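Local coordinates for protein sugar-binding transcriptional regulator, LacI family (Enterococcus faecalis, PDB 3CS3) that probably acts as a DNA-binding repressor whose effector domain, built like periplasmic sugar-binding proteins, may couple sugar binding to transcription, at residues I53-V58 and A77-S82; F158-G163 and V192-A197. All coordinates share one frame; numbering follows the deposited sequence.

Contact 1: I53-V58 and A77-S82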
loop_
_atom_site.group_PDB
_atom_site.type_symbol
_atom_site.label_atom_id
_atom_site.label_comp_id
_atom_site.label_asym_id
_atom_site.label_seq_id
_atom_site.Cartn_x
_atom_site.Cartn_y
_atom_site.Cartn_z
ATOM N N ILE A 53 5.785 17.826 12.354
ATOM C CA ILE A 53 5.494 16.815 13.349
ATOM C C ILE A 53 4.588 17.467 14.388
ATOM O O ILE A 53 4.994 18.439 15.037
ATOM C CB ILE A 53 6.779 16.315 14.045
ATOM C CG1 ILE A 53 7.819 15.854 13.019
ATOM C CG2 ILE A 53 6.448 15.200 15.020
ATOM C CD1 ILE A 53 9.249 15.869 13.543
ATOM N N PRO A 54 3.346 16.958 14.533
ATOM C CA PRO A 54 2.467 17.421 15.614
ATOM C C PRO A 54 2.969 16.943 16.985
ATOM O O PRO A 54 2.445 15.975 17.547
ATOM C CB PRO A 54 1.108 16.807 15.256
ATOM C CG PRO A 54 1.422 15.633 14.389
ATOM C CD PRO A 54 2.699 15.944 13.677
ATOM N N GLU A 55 3.978 17.639 17.509
ATOM C CA GLU A 55 4.673 17.238 18.734
ATOM C C GLU A 55 3.824 17.483 19.988
ATOM O O GLU A 55 4.058 16.877 21.038
ATOM C CB GLU A 55 6.053 17.916 18.815
ATOM C CG GLU A 55 6.098 19.301 19.452
ATOM C CD GLU A 55 6.695 19.276 20.848
ATOM O OE1 GLU A 55 5.936 19.419 21.830
ATOM O OE2 GLU A 55 7.929 19.105 20.962
ATOM N N LYS A 56 2.828 18.358 19.854
ATOM C CA LYS A 56 1.850 18.619 20.905
ATOM C C LYS A 56 0.625 17.712 20.751
ATOM O O LYS A 56 -0.415 17.957 21.363
ATOM C CB LYS A 56 1.418 20.092 20.873
ATOM C CG LYS A 56 2.521 21.088 21.203
ATOM C CD LYS A 56 2.061 22.521 20.966
ATOM C CE LYS A 56 3.167 23.526 21.274
ATOM N NZ LYS A 56 4.302 23.451 20.308
ATOM N N MET A 57 0.751 16.668 19.931
ATOM C CA MET A 57 -0.371 15.785 19.606
ATOM C C MET A 57 0.027 14.312 19.422
ATOM O O MET A 57 -0.831 13.451 19.219
ATOM C CB MET A 57 -1.110 16.311 18.368
ATOM C CG MET A 57 -2.251 17.283 18.686
ATOM S SD MET A 57 -2.409 18.662 17.529
ATOM C CE MET A 57 -0.934 19.628 17.882
ATOM N N VAL A 58 1.324 14.032 19.510
ATOM C CA VAL A 58 1.851 12.676 19.349
ATOM C C VAL A 58 2.853 12.358 20.464
ATOM O O VAL A 58 3.748 13.158 20.750
ATOM C CB VAL A 58 2.433 12.470 17.906
ATOM C CG1 VAL A 58 3.674 11.600 17.886
ATOM C CG2 VAL A 58 1.369 11.899 16.979
ATOM N N ALA A 77 13.856 13.819 19.759
ATOM C CA ALA A 77 14.176 12.971 20.910
ATOM C C ALA A 77 14.568 13.778 22.149
ATOM O O ALA A 77 14.230 13.400 23.278
ATOM C CB ALA A 77 15.273 11.970 20.554
ATOM N N GLU A 78 15.274 14.886 21.928
ATOM C CA GLU A 78 15.737 15.767 23.008
ATOM C C GLU A 78 14.610 16.582 23.650
ATOM O O GLU A 78 14.745 17.044 24.783
ATOM C CB GLU A 78 16.849 16.691 22.506
ATOM C CG GLU A 78 18.180 15.987 22.280
ATOM C CD GLU A 78 19.040 16.655 21.218
ATOM O OE1 GLU A 78 18.671 17.751 20.733
ATOM O OE2 GLU A 78 20.089 16.078 20.861
ATOM N N ARG A 79 13.500 16.742 22.929
ATOM C CA ARG A 79 12.301 17.392 23.465
ATOM C C ARG A 79 11.363 16.426 24.212
ATOM O O ARG A 79 10.167 16.700 24.359
ATOM C CB ARG A 79 11.540 18.127 22.353
ATOM C CG ARG A 79 12.156 19.457 21.946
ATOM C CD ARG A 79 11.193 20.284 21.101
ATOM N NE ARG A 79 11.009 19.731 19.761
ATOM C CZ ARG A 79 11.768 20.028 18.708
ATOM N NH1 ARG A 79 12.777 20.884 18.823
ATOM N NH2 ARG A 79 11.516 19.467 17.532
ATOM N N GLY A 80 11.908 15.300 24.670
ATOM C CA GLY A 80 11.173 14.363 25.521
ATOM C C GLY A 80 10.420 13.233 24.835
ATOM O O GLY A 80 9.893 12.346 25.512
ATOM N N HIS A 81 10.364 13.256 23.503
ATOM C CA HIS A 81 9.658 12.215 22.751
ATOM C C HIS A 81 10.521 10.981 22.529
ATOM O O HIS A 81 11.706 11.088 22.209
ATOM C CB HIS A 81 9.172 12.738 21.403
ATOM C CG HIS A 81 8.182 13.854 21.505
ATOM N ND1 HIS A 81 8.551 15.181 21.476
ATOM C CD2 HIS A 81 6.833 13.840 21.619
ATOM C CE1 HIS A 81 7.473 15.938 21.572
ATOM N NE2 HIS A 81 6.417 15.148 21.662
ATOM N N SER A 82 9.910 9.812 22.697
ATOM C CA SER A 82 10.583 8.539 22.468
ATOM C C SER A 82 10.470 8.126 21.010
ATOM O O SER A 82 9.424 8.309 20.395
ATOM C CB SER A 82 9.977 7.466 23.363
ATOM O OG SER A 82 10.330 7.709 24.706
#
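The imidazole of His-81 meets Glu-55 and Val-58 along its rim. Two backbone carbonyls, Glu-55 O and Val-58 O, lie close to the ring plane at this edge, and Phe-76 from helix 70-78 stacks on the ring. The carboxylate of Glu-55 is turned almost square to the imidazole, the two planes 88° apart, with OE1 at the ring edge and in its plane. OE2 comes nearer, 3.3 Å from His-81 CE1.

The histidine ring thus offers its edge to the backbone of the loop. His-81 NE2 gives its hydrogen to Glu-55 O over 3.0 Å, moderately bent at 143°, arriving in the carbonyl plane on a lone pair. Next to it, His-81 CD2 sits 3.3 Å from Val-58 O, so the buried ring is presented to two carbonyls of the same loop; just before Glu-55, Pro-54 is the centre of an inverse gamma turn. The joint lies where two neighbouring inner strands begin, in the sheet of the N-terminal half of a type I periplasmic-binding-protein fold: residues 53-58 lead into strand 60-64, while residues 77-82 run from helix 70-78 into the neighbouring parallel strand, where Ser-82 pairs with Ala-61 through the backbone.

Glu-55 holds CG between its backbone N and carbonyl carbon (chi1 87°), and a further bend at chi2 brings the carboxylate beside the ring; CB itself is already 3.7 Å from His-81 CE1. From there OE2 reaches the guanidinium edge of Arg-79, forming a salt bridge to NE that is weak as a hydrogen bond at 3.4 Å. The same OE2 is 4.0 Å from His-81 ND1, and its negative charge would tend to stabilise a protonated imidazole. On the outer side of the loop, Met-57 packs against Phe-52 of the second subunit.

Contact 2: F158-G163 and V192-A197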
loop_
_atom_site.group_PDB
_atom_site.type_symbol
_atom_site.label_atom_id
_atom_site.label_comp_id
_atom_site.label_asym_id
_atom_site.label_seq_id
_atom_site.Cartn_x
_atom_site.Cartn_y
_atom_site.Cartn_z
ATOM N N PHE A 158 14.285 2.149 -4.219
ATOM C CA PHE A 158 13.337 1.202 -3.598
ATOM C C PHE A 158 11.942 1.164 -4.241
ATOM O O PHE A 158 11.126 0.305 -3.905
ATOM C CB PHE A 158 13.234 1.378 -2.069
ATOM C CG PHE A 158 14.374 0.767 -1.295
ATOM C CD1 PHE A 158 14.965 -0.432 -1.703
ATOM C CD2 PHE A 158 14.827 1.370 -0.124
ATOM C CE1 PHE A 158 16.016 -1.001 -0.969
ATOM C CE2 PHE A 158 15.874 0.810 0.614
ATOM C CZ PHE A 158 16.465 -0.381 0.191
ATOM N N THR A 159 11.675 2.078 -5.171
ATOM C CA THR A 159 10.373 2.141 -5.820
ATOM C C THR A 159 10.398 1.371 -7.125
ATOM O O THR A 159 11.455 1.196 -7.725
ATOM C CB THR A 159 9.911 3.592 -6.103
ATOM O OG1 THR A 159 10.621 4.115 -7.232
ATOM C CG2 THR A 159 10.128 4.497 -4.889
ATOM N N GLU A 160 9.219 0.936 -7.556
ATOM C CA GLU A 160 9.030 0.189 -8.804
ATOM C C GLU A 160 9.466 0.907 -10.113
ATOM O O GLU A 160 10.073 0.257 -10.974
ATOM C CB GLU A 160 7.585 -0.337 -8.878
ATOM C CG GLU A 160 7.216 -1.115 -10.127
ATOM C CD GLU A 160 5.780 -1.601 -10.111
ATOM O OE1 GLU A 160 5.366 -2.229 -9.112
ATOM O OE2 GLU A 160 5.064 -1.361 -11.106
ATOM N N PRO A 161 9.155 2.226 -10.278
ATOM C CA PRO A 161 9.698 2.964 -11.439
ATOM C C PRO A 161 11.220 2.895 -11.653
ATOM O O PRO A 161 11.664 2.877 -12.802
ATOM C CB PRO A 161 9.282 4.413 -11.159
ATOM C CG PRO A 161 8.056 4.294 -10.350
ATOM C CD PRO A 161 8.253 3.089 -9.485
ATOM N N SER A 162 11.999 2.859 -10.570
ATOM C CA SER A 162 13.461 2.763 -10.667
ATOM C C SER A 162 13.927 1.378 -11.094
ATOM O O SER A 162 14.973 1.247 -11.727
ATOM C CB SER A 162 14.142 3.156 -9.357
ATOM O OG SER A 162 13.921 2.192 -8.341
ATOM N N GLY A 163 13.155 0.355 -10.738
ATOM C CA GLY A 163 13.421 -1.008 -11.188
ATOM C C GLY A 163 13.157 -1.165 -12.675
ATOM O O GLY A 163 13.872 -1.899 -13.364
ATOM N N VAL A 192 11.365 -4.654 -12.795
ATOM C CA VAL A 192 12.134 -5.424 -13.776
ATOM C C VAL A 192 11.211 -6.355 -14.572
ATOM O O VAL A 192 11.313 -6.407 -15.798
ATOM C CB VAL A 192 13.332 -6.192 -13.125
ATOM C CG1 VAL A 192 14.051 -7.080 -14.138
ATOM C CG2 VAL A 192 14.320 -5.212 -12.505
ATOM N N TYR A 193 10.307 -7.056 -13.874
ATOM C CA TYR A 193 9.260 -7.875 -14.513
ATOM C C TYR A 193 8.459 -7.088 -15.552
ATOM O O TYR A 193 8.219 -7.584 -16.654
ATOM C CB TYR A 193 8.285 -8.428 -13.476
ATOM C CG TYR A 193 8.668 -9.736 -12.838
ATOM C CD1 TYR A 193 9.699 -9.808 -11.902
ATOM C CD2 TYR A 193 7.976 -10.901 -13.141
ATOM C CE1 TYR A 193 10.043 -11.013 -11.301
ATOM C CE2 TYR A 193 8.309 -12.111 -12.546
ATOM C CZ TYR A 193 9.344 -12.157 -11.627
ATOM O OH TYR A 193 9.678 -13.349 -11.031
ATOM N N LYS A 194 8.058 -5.868 -15.188
ATOM C CA LYS A 194 7.300 -4.977 -16.074
ATOM C C LYS A 194 7.974 -4.746 -17.424
ATOM O O LYS A 194 7.343 -4.932 -18.466
ATOM C CB LYS A 194 7.019 -3.631 -15.396
ATOM C CG LYS A 194 5.573 -3.411 -14.979
ATOM C CD LYS A 194 5.229 -4.036 -13.629
ATOM C CE LYS A 194 3.763 -3.776 -13.285
ATOM N NZ LYS A 194 3.488 -3.799 -11.823
ATOM N N TYR A 195 9.250 -4.363 -17.398
ATOM C CA TYR A 195 10.001 -4.094 -18.625
ATOM C C TYR A 195 10.285 -5.349 -19.448
ATOM O O TYR A 195 10.246 -5.302 -20.678
ATOM C CB TYR A 195 11.307 -3.343 -18.328
ATOM C CG TYR A 195 12.048 -2.921 -19.580
ATOM C CD1 TYR A 195 13.116 -3.672 -20.071
ATOM C CD2 TYR A 195 11.663 -1.785 -20.287
ATOM C CE1 TYR A 195 13.785 -3.297 -21.226
ATOM C CE2 TYR A 195 12.325 -1.403 -21.444
ATOM C CZ TYR A 195 13.385 -2.162 -21.906
ATOM O OH TYR A 195 14.048 -1.785 -23.050
ATOM N N VAL A 196 10.565 -6.461 -18.771
ATOM C CA VAL A 196 10.863 -7.735 -19.439
ATOM C C VAL A 196 9.621 -8.300 -20.152
ATOM O O VAL A 196 9.736 -8.978 -21.180
ATOM C CB VAL A 196 11.528 -8.746 -18.456
ATOM C CG1 VAL A 196 11.607 -10.152 -19.036
ATOM C CG2 VAL A 196 12.926 -8.269 -18.092
ATOM N N ALA A 197 8.442 -7.964 -19.628
ATOM C CA ALA A 197 7.166 -8.284 -20.271
ATOM C C ALA A 197 6.979 -7.541 -21.603
ATOM O O ALA A 197 6.195 -7.970 -22.449
ATOM C CB ALA A 197 6.005 -7.993 -19.326
#
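Glu-160 is extended, its CG trans to the backbone N (chi1 179°) and the chain straight beyond, so that its carboxylate comes up to Lys-194, whereas Lys-194 kinks at chi2 (83°) to bring its ammonium across to the carboxylate. The two side chains meet at roughly a right angle. Their salt bridge joins Lys-194 NZ to Glu-160 OE2 at 3.0 Å, with the nitrogen arriving from above the carboxylate plane, 40° out of it. The grip is one-sided: OE1 of Glu-160 stays 3.7 Å from NZ of Lys-194, and the aliphatic part of the lysine follows the bonded oxygen, CE lying 3.5 Å from Glu-160 OE2. Lys-194 NZ also pairs with Glu-216 of the second subunit, so one ammonium bridges two carboxylates, and their combined charge should help keep it protonated.

Closer to the sheet, the salt bridge gives way to close packing of the two helices, where a glycine lets the backbones approach. Gly-163 brings its CA within 5.3 Å of the CA of Val-192, and the CG2 branch of the valine rests 3.5 Å from Gly-163 O. Val-192 also touches Ile-207 and Ile-209 of strand 207-210, which places it between helix and sheet. Helices 160-170 and 186-196 thus pack side by side over the parallel sheet, the layered alpha/beta build of the C-terminal half of a type I periplasmic-binding-protein fold.

In the fold
From the N terminus, contact 1 closes first: the 18 residues between 53-58 and 77-82 include the first strand, 60-64, and most of the helix, 70-78, of a beta-alpha-beta unit that strand 82-85 completes in the seven-stranded mixed sheet. Contact 2 opens only afterwards, and the 28 residues inside it carry the chain through strand 179-183 of the four-stranded parallel sheet, joining two helices. The closures neither nest nor cross; local closures in series can build separate halves of one fold. Their centres lie about 38 Å apart, on opposite sides of the chain's centre, yet residues of both contacts also reach the second subunit.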